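Local coordinates for cytoplasmic export protein 1 (PDB 3VWA) that binds tRNA and may pass aminoacylated tRNAs from nuclear export receptors at the nuclear pore to the translation machinery, at residues L345-F350 and S379-H384; L360-L365 and L398-T403. All blocks are in the same frame, centred on the assembly; numbering follows the deposited sequence.

Contact 1: residues L345-F350 and S379-H384; sequences LITQSF and SRIYPH
Two nearly parallel helices of the HEAT-repeat solenoid, 342-351 and 374-387, meet here with short-segment axes 9.3 Å apart and crossing at 19°. The tight part is apolar and buried. CG2 of Ile-381 sits over the middle of one face of the Phe-350 ring, 3.6 Å from its centroid and 8° off the ring normal, a CH-pi contact. That methyl stands anti to the backbone N, while the other branch carries CD1 between the helices, 4.0 Å from Ile-346 CG2. Leu-372 touches both isoleucines. Along the ring edge, in plane, lies the carbonyl O of Ile-346, which accepts hydrogen bonds from Phe-350 N and Ser-349 OG.

Arg-380 and His-384 form the looser, partly exposed side. His-384 touches the backbone of Phe-350 through its CB, 3.7 Å from Phe-350 O, and ND1 makes a weak hydrogen bond to Arg-380 O. No hydrogen bond joins the segments. The Arg-380 chain, bent at chi3 (62°), lays its guanidinium across buried Thr-347 and reaches Asp-344 in a salt bridge. Thr-347 OG1, itself bonded to Asn-343 O, lies over the guanidinium face, 3.3 Å from Arg-380 CZ.

Contact 2: residues L360-L365 and L398-T403; sequences LLLIYL and LQTLKT
In the HEAT-repeat solenoid, helix 355-368 packs beside helix 394-407, which lies within the repeat 381-419. The two run in nearly the same direction, with short-segment axes 10.3 Å apart and 12° between them. Contact is sparse, and no hydrogen bond crosses it.

Leu-362 does most of the bridging. Its CG is anti to the carbonyl carbon (chi1 -67°), and CD1 projects between Gln-399 and Thr-400 on the facing turn: the methyl is 3.8 Å from both Gln-399 CB and the backbone Thr-400 N, and 3.9 Å from Thr-400 OG1. Gln-399 meets the leucine through CB alone. Thr-400 OG1 is bonded to Leu-396 O within its own helix, so the buried hydroxyl that meets the methyl already has a hydrogen-bond partner.

One turn on, CG2 of Thr-403 lies 4.2 Å from Leu-362 O and faces Leu-365 CD1 at 4.2 Å, the side chains of Thr-403 and Leu-365 crossing at about a right angle. Thr-403 OG1 turns back and donates to Gln-399 O at 2.8 Å, approaching from above the carbonyl plane. An alanine here would lose both CG2 and OG1, and would probably loosen the packing against Leu-362 and Leu-365 and leave the Gln-399 carbonyl without its hydroxyl donor. Phe-385 of helix 374-387 touches Leu-362, Leu-365, Thr-400 and Thr-403, adding an aromatic side chain from the intervening helix. Like-directed helices of neighbouring layers, with a third helix packed against both, are typical of HEAT-type alpha solenoids.

From the N terminus, the chain leaves the kinase-like domain and enters the helical part that carries both contacts. Helices 342-351, 355-368, 374-387 and 394-407 follow one another; contact 1 joins the first to the third and contact 2 the second to the fourth. Contact 1 thus closes a loop of 28 residues and contact 2 one of 32, and the two cross. Their centres lie about 13 Å apart. They also touch directly: the Phe-350 ring of contact 1 packs on Leu-361 and Leu-365 of segment 360-365, and Ile-381 CG2 comes 4.1 Å from Leu-365 CD2. Four consecutive helices are thereby tied into one continuous section of the solenoid.

Contact 1: residues L345-F350 and S379-H384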
loop_
_atom_site.group_PDB
_atom_site.type_symbol
_atom_site.label_atom_id
_atom_site.label_comp_id
_atom_site.label_asym_id
_atom_site.label_seq_id
_atom_site.Cartn_x
_atom_site.Cartn_y
_atom_site.Cartn_z
ATOM N N LEU A 345 -13.729 -4.838 -5.077
ATOM C CA LEU A 345 -13.232 -6.053 -4.454
ATOM C C LEU A 345 -13.805 -6.197 -3.058
ATOM O O LEU A 345 -14.295 -7.251 -2.677
ATOM C CB LEU A 345 -11.697 -6.019 -4.398
ATOM C CG LEU A 345 -11.008 -7.380 -4.107
ATOM C CD1 LEU A 345 -9.682 -7.452 -4.841
ATOM C CD2 LEU A 345 -10.762 -7.626 -2.631
ATOM N N ILE A 346 -13.780 -5.096 -2.321
ATOM C CA ILE A 346 -14.173 -5.089 -0.926
ATOM C C ILE A 346 -15.680 -5.267 -0.855
ATOM O O ILE A 346 -16.157 -6.039 -0.062
ATOM C CB ILE A 346 -13.708 -3.798 -0.223
ATOM C CG1 ILE A 346 -12.182 -3.824 -0.062
ATOM C CG2 ILE A 346 -14.444 -3.568 1.093
ATOM C CD1 ILE A 346 -11.656 -4.865 0.893
ATOM N N THR A 347 -16.403 -4.607 -1.747
ATOM C CA THR A 347 -17.874 -4.841 -1.919
ATOM C C THR A 347 -18.289 -6.290 -2.134
ATOM O O THR A 347 -19.191 -6.813 -1.461
ATOM C CB THR A 347 -18.418 -3.999 -3.076
ATOM O OG1 THR A 347 -18.241 -2.634 -2.731
ATOM C CG2 THR A 347 -19.933 -4.253 -3.298
ATOM N N GLN A 348 -17.611 -6.939 -3.069
ATOM C CA GLN A 348 -17.846 -8.324 -3.435
ATOM C C GLN A 348 -17.566 -9.219 -2.245
ATOM O O GLN A 348 -18.306 -10.181 -1.918
ATOM C CB GLN A 348 -16.851 -8.630 -4.569
ATOM C CG GLN A 348 -17.439 -9.201 -5.850
ATOM C CD GLN A 348 -16.432 -10.088 -6.600
ATOM O OE1 GLN A 348 -15.218 -9.843 -6.594
ATOM N NE2 GLN A 348 -16.940 -11.145 -7.226
ATOM N N SER A 349 -16.490 -8.894 -1.539
ATOM C CA SER A 349 -16.154 -9.690 -0.391
ATOM C C SER A 349 -17.154 -9.555 0.764
ATOM O O SER A 349 -17.377 -10.519 1.458
ATOM C CB SER A 349 -14.693 -9.500 -0.008
ATOM O OG SER A 349 -14.479 -8.249 0.616
ATOM N N PHE A 350 -17.813 -8.399 0.898
ATOM C CA PHE A 350 -18.921 -8.207 1.870
ATOM C C PHE A 350 -20.195 -8.979 1.522
ATOM O O PHE A 350 -20.915 -9.442 2.415
ATOM C CB PHE A 350 -19.208 -6.703 2.109
ATOM C CG PHE A 350 -18.422 -6.115 3.285
ATOM C CD1 PHE A 350 -18.912 -6.227 4.593
ATOM C CD2 PHE A 350 -17.166 -5.529 3.099
ATOM C CE1 PHE A 350 -18.199 -5.752 5.700
ATOM C CE2 PHE A 350 -16.454 -5.029 4.202
ATOM C CZ PHE A 350 -16.971 -5.121 5.505
ATOM N N SER A 379 -23.340 3.157 1.240
ATOM C CA SER A 379 -24.131 2.730 0.110
ATOM C C SER A 379 -23.940 1.258 -0.213
ATOM O O SER A 379 -24.913 0.544 -0.406
ATOM C CB SER A 379 -23.786 3.590 -1.108
ATOM O OG SER A 379 -24.399 3.069 -2.249
ATOM N N ARG A 380 -22.688 0.799 -0.232
ATOM C CA ARG A 380 -22.402 -0.546 -0.697
ATOM C C ARG A 380 -21.949 -1.520 0.407
ATOM O O ARG A 380 -22.028 -2.719 0.213
ATOM C CB ARG A 380 -21.326 -0.495 -1.798
ATOM C CG ARG A 380 -21.429 0.689 -2.752
ATOM C CD ARG A 380 -20.284 0.705 -3.782
ATOM N NE ARG A 380 -20.308 -0.493 -4.649
ATOM C CZ ARG A 380 -19.291 -0.965 -5.378
ATOM N NH1 ARG A 380 -18.100 -0.343 -5.414
ATOM N NH2 ARG A 380 -19.471 -2.089 -6.073
ATOM N N ILE A 381 -21.473 -1.013 1.548
ATOM C CA ILE A 381 -20.852 -1.870 2.556
ATOM C C ILE A 381 -21.757 -2.132 3.745
ATOM O O ILE A 381 -21.922 -3.282 4.139
ATOM C CB ILE A 381 -19.490 -1.329 3.029
ATOM C CG1 ILE A 381 -18.556 -1.117 1.822
ATOM C CG2 ILE A 381 -18.881 -2.222 4.134
ATOM C CD1 ILE A 381 -18.221 -2.365 1.043
ATOM N N TYR A 382 -22.361 -1.070 4.291
ATOM C CA TYR A 382 -23.143 -1.171 5.504
ATOM C C TYR A 382 -24.280 -2.181 5.421
ATOM O O TYR A 382 -24.446 -2.977 6.331
ATOM C CB TYR A 382 -23.721 0.209 5.891
ATOM C CG TYR A 382 -24.535 0.192 7.157
ATOM C CD1 TYR A 382 -23.892 0.045 8.370
ATOM C CD2 TYR A 382 -25.936 0.303 7.155
ATOM C CE1 TYR A 382 -24.577 0.014 9.552
ATOM C CE2 TYR A 382 -26.642 0.280 8.363
ATOM C CZ TYR A 382 -25.914 0.145 9.564
ATOM O OH TYR A 382 -26.444 0.117 10.836
ATOM N N PRO A 383 -25.086 -2.143 4.343
ATOM C CA PRO A 383 -26.240 -3.032 4.317
ATOM C C PRO A 383 -25.839 -4.503 4.482
ATOM O O PRO A 383 -26.619 -5.278 4.996
ATOM C CB PRO A 383 -26.841 -2.775 2.919
ATOM C CG PRO A 383 -26.423 -1.363 2.624
ATOM C CD PRO A 383 -25.008 -1.330 3.125
ATOM N N HIS A 384 -24.645 -4.892 4.064
ATOM C CA HIS A 384 -24.208 -6.299 4.284
ATOM C C HIS A 384 -23.545 -6.401 5.606
ATOM O O HIS A 384 -23.712 -7.377 6.368
ATOM C CB HIS A 384 -23.238 -6.730 3.171
ATOM C CG HIS A 384 -23.812 -6.570 1.786
ATOM N ND1 HIS A 384 -23.318 -5.696 0.882
ATOM C CD2 HIS A 384 -24.892 -7.195 1.179
ATOM C CE1 HIS A 384 -24.037 -5.772 -0.246
ATOM N NE2 HIS A 384 -25.000 -6.688 -0.066
#

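Contact 2: residues L360-L365 and L398-T403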
loop_
_atom_site.group_PDB
_atom_site.type_symbol
_atom_site.label_atom_id
_atom_site.label_comp_id
_atom_site.label_asym_id
_atom_site.label_seq_id
_atom_site.Cartn_x
_atom_site.Cartn_y
_atom_site.Cartn_z
ATOM N N LEU A 360 -12.583 -11.310 8.905
ATOM C CA LEU A 360 -11.375 -10.636 8.449
ATOM C C LEU A 360 -11.680 -9.157 8.094
ATOM O O LEU A 360 -10.870 -8.258 8.437
ATOM C CB LEU A 360 -10.740 -11.369 7.272
ATOM C CG LEU A 360 -9.563 -10.676 6.620
ATOM C CD1 LEU A 360 -8.324 -10.363 7.514
ATOM C CD2 LEU A 360 -9.205 -11.517 5.415
ATOM N N LEU A 361 -12.825 -8.937 7.417
ATOM C CA LEU A 361 -13.220 -7.623 6.955
ATOM C C LEU A 361 -13.574 -6.718 8.140
ATOM O O LEU A 361 -13.310 -5.515 8.132
ATOM C CB LEU A 361 -14.489 -7.735 6.084
ATOM C CG LEU A 361 -14.376 -8.383 4.707
ATOM C CD1 LEU A 361 -15.758 -8.663 4.116
ATOM C CD2 LEU A 361 -13.547 -7.482 3.798
ATOM N N LEU A 362 -14.198 -7.305 9.159
ATOM C CA LEU A 362 -14.540 -6.521 10.316
ATOM C C LEU A 362 -13.277 -5.954 10.948
ATOM O O LEU A 362 -13.279 -4.790 11.299
ATOM C CB LEU A 362 -15.395 -7.320 11.325
ATOM C CG LEU A 362 -16.798 -7.718 10.930
ATOM C CD1 LEU A 362 -17.377 -8.607 12.019
ATOM C CD2 LEU A 362 -17.770 -6.576 10.669
ATOM N N ILE A 363 -12.227 -6.774 11.062
ATOM C CA ILE A 363 -10.888 -6.330 11.506
ATOM C C ILE A 363 -10.294 -5.169 10.728
ATOM O O ILE A 363 -9.651 -4.332 11.339
ATOM C CB ILE A 363 -9.853 -7.491 11.551
ATOM C CG1 ILE A 363 -10.191 -8.428 12.699
ATOM C CG2 ILE A 363 -8.435 -7.000 11.753
ATOM C CD1 ILE A 363 -9.896 -9.892 12.436
ATOM N N TYR A 364 -10.495 -5.116 9.401
ATOM C CA TYR A 364 -9.893 -4.062 8.604
ATOM C C TYR A 364 -10.851 -2.886 8.260
ATOM O O TYR A 364 -10.416 -1.988 7.582
ATOM C CB TYR A 364 -9.269 -4.621 7.315
ATOM C CG TYR A 364 -7.869 -5.220 7.509
ATOM C CD1 TYR A 364 -6.706 -4.451 7.345
ATOM C CD2 TYR A 364 -7.731 -6.554 7.848
ATOM C CE1 TYR A 364 -5.428 -4.999 7.558
ATOM C CE2 TYR A 364 -6.480 -7.138 8.016
ATOM C CZ TYR A 364 -5.335 -6.367 7.882
ATOM O OH TYR A 364 -4.139 -7.014 8.114
ATOM N N LEU A 365 -12.122 -2.902 8.711
ATOM C CA LEU A 365 -13.131 -1.910 8.284
ATOM C C LEU A 365 -12.756 -0.475 8.605
ATOM O O LEU A 365 -12.845 0.367 7.736
ATOM C CB LEU A 365 -14.538 -2.191 8.868
ATOM C CG LEU A 365 -15.712 -2.366 7.887
ATOM C CD1 LEU A 365 -17.025 -2.410 8.637
ATOM C CD2 LEU A 365 -15.793 -1.395 6.690
ATOM N N LEU A 398 -21.611 -10.615 17.826
ATOM C CA LEU A 398 -20.846 -9.775 18.765
ATOM C C LEU A 398 -19.816 -8.909 18.043
ATOM O O LEU A 398 -19.777 -7.717 18.223
ATOM C CB LEU A 398 -20.135 -10.599 19.842
ATOM C CG LEU A 398 -19.382 -9.818 20.954
ATOM C CD1 LEU A 398 -20.321 -8.948 21.765
ATOM C CD2 LEU A 398 -18.583 -10.766 21.884
ATOM N N GLN A 399 -18.981 -9.495 17.199
ATOM C CA GLN A 399 -18.004 -8.633 16.540
ATOM C C GLN A 399 -18.645 -7.573 15.669
ATOM O O GLN A 399 -18.120 -6.457 15.606
ATOM C CB GLN A 399 -16.938 -9.389 15.758
ATOM C CG GLN A 399 -16.041 -10.247 16.636
ATOM C CD GLN A 399 -15.356 -9.449 17.735
ATOM O OE1 GLN A 399 -15.705 -9.592 18.869
ATOM N NE2 GLN A 399 -14.382 -8.607 17.385
ATOM N N THR A 400 -19.723 -7.908 14.949
ATOM C CA THR A 400 -20.378 -6.883 14.146
ATOM C C THR A 400 -20.774 -5.778 15.135
ATOM O O THR A 400 -20.493 -4.622 14.923
ATOM C CB THR A 400 -21.613 -7.422 13.393
ATOM O OG1 THR A 400 -21.271 -8.587 12.614
ATOM C CG2 THR A 400 -22.173 -6.384 12.468
ATOM N N LEU A 401 -21.396 -6.164 16.240
ATOM C CA LEU A 401 -21.853 -5.221 17.223
ATOM C C LEU A 401 -20.769 -4.268 17.681
ATOM O O LEU A 401 -20.949 -3.050 17.614
ATOM C CB LEU A 401 -22.527 -5.934 18.384
ATOM C CG LEU A 401 -22.926 -5.087 19.605
ATOM C CD1 LEU A 401 -23.927 -3.958 19.276
ATOM C CD2 LEU A 401 -23.509 -6.077 20.596
ATOM N N LYS A 402 -19.635 -4.807 18.072
ATOM C CA LYS A 402 -18.516 -3.998 18.581
ATOM C C LYS A 402 -17.859 -3.111 17.511
ATOM O O LYS A 402 -16.941 -2.322 17.792
ATOM C CB LYS A 402 -17.406 -4.925 19.058
ATOM C CG LYS A 402 -17.690 -5.750 20.292
ATOM C CD LYS A 402 -16.354 -6.245 20.829
ATOM C CE LYS A 402 -16.535 -7.151 22.047
ATOM N NZ LYS A 402 -15.233 -7.425 22.732
ATOM N N THR A 403 -18.237 -3.306 16.264
ATOM C CA THR A 403 -17.601 -2.572 15.184
ATOM C C THR A 403 -18.468 -1.374 14.782
ATOM O O THR A 403 -18.028 -0.547 14.035
ATOM C CB THR A 403 -17.363 -3.550 13.988
ATOM O OG1 THR A 403 -16.439 -4.549 14.429
ATOM C CG2 THR A 403 -16.778 -2.882 12.774
#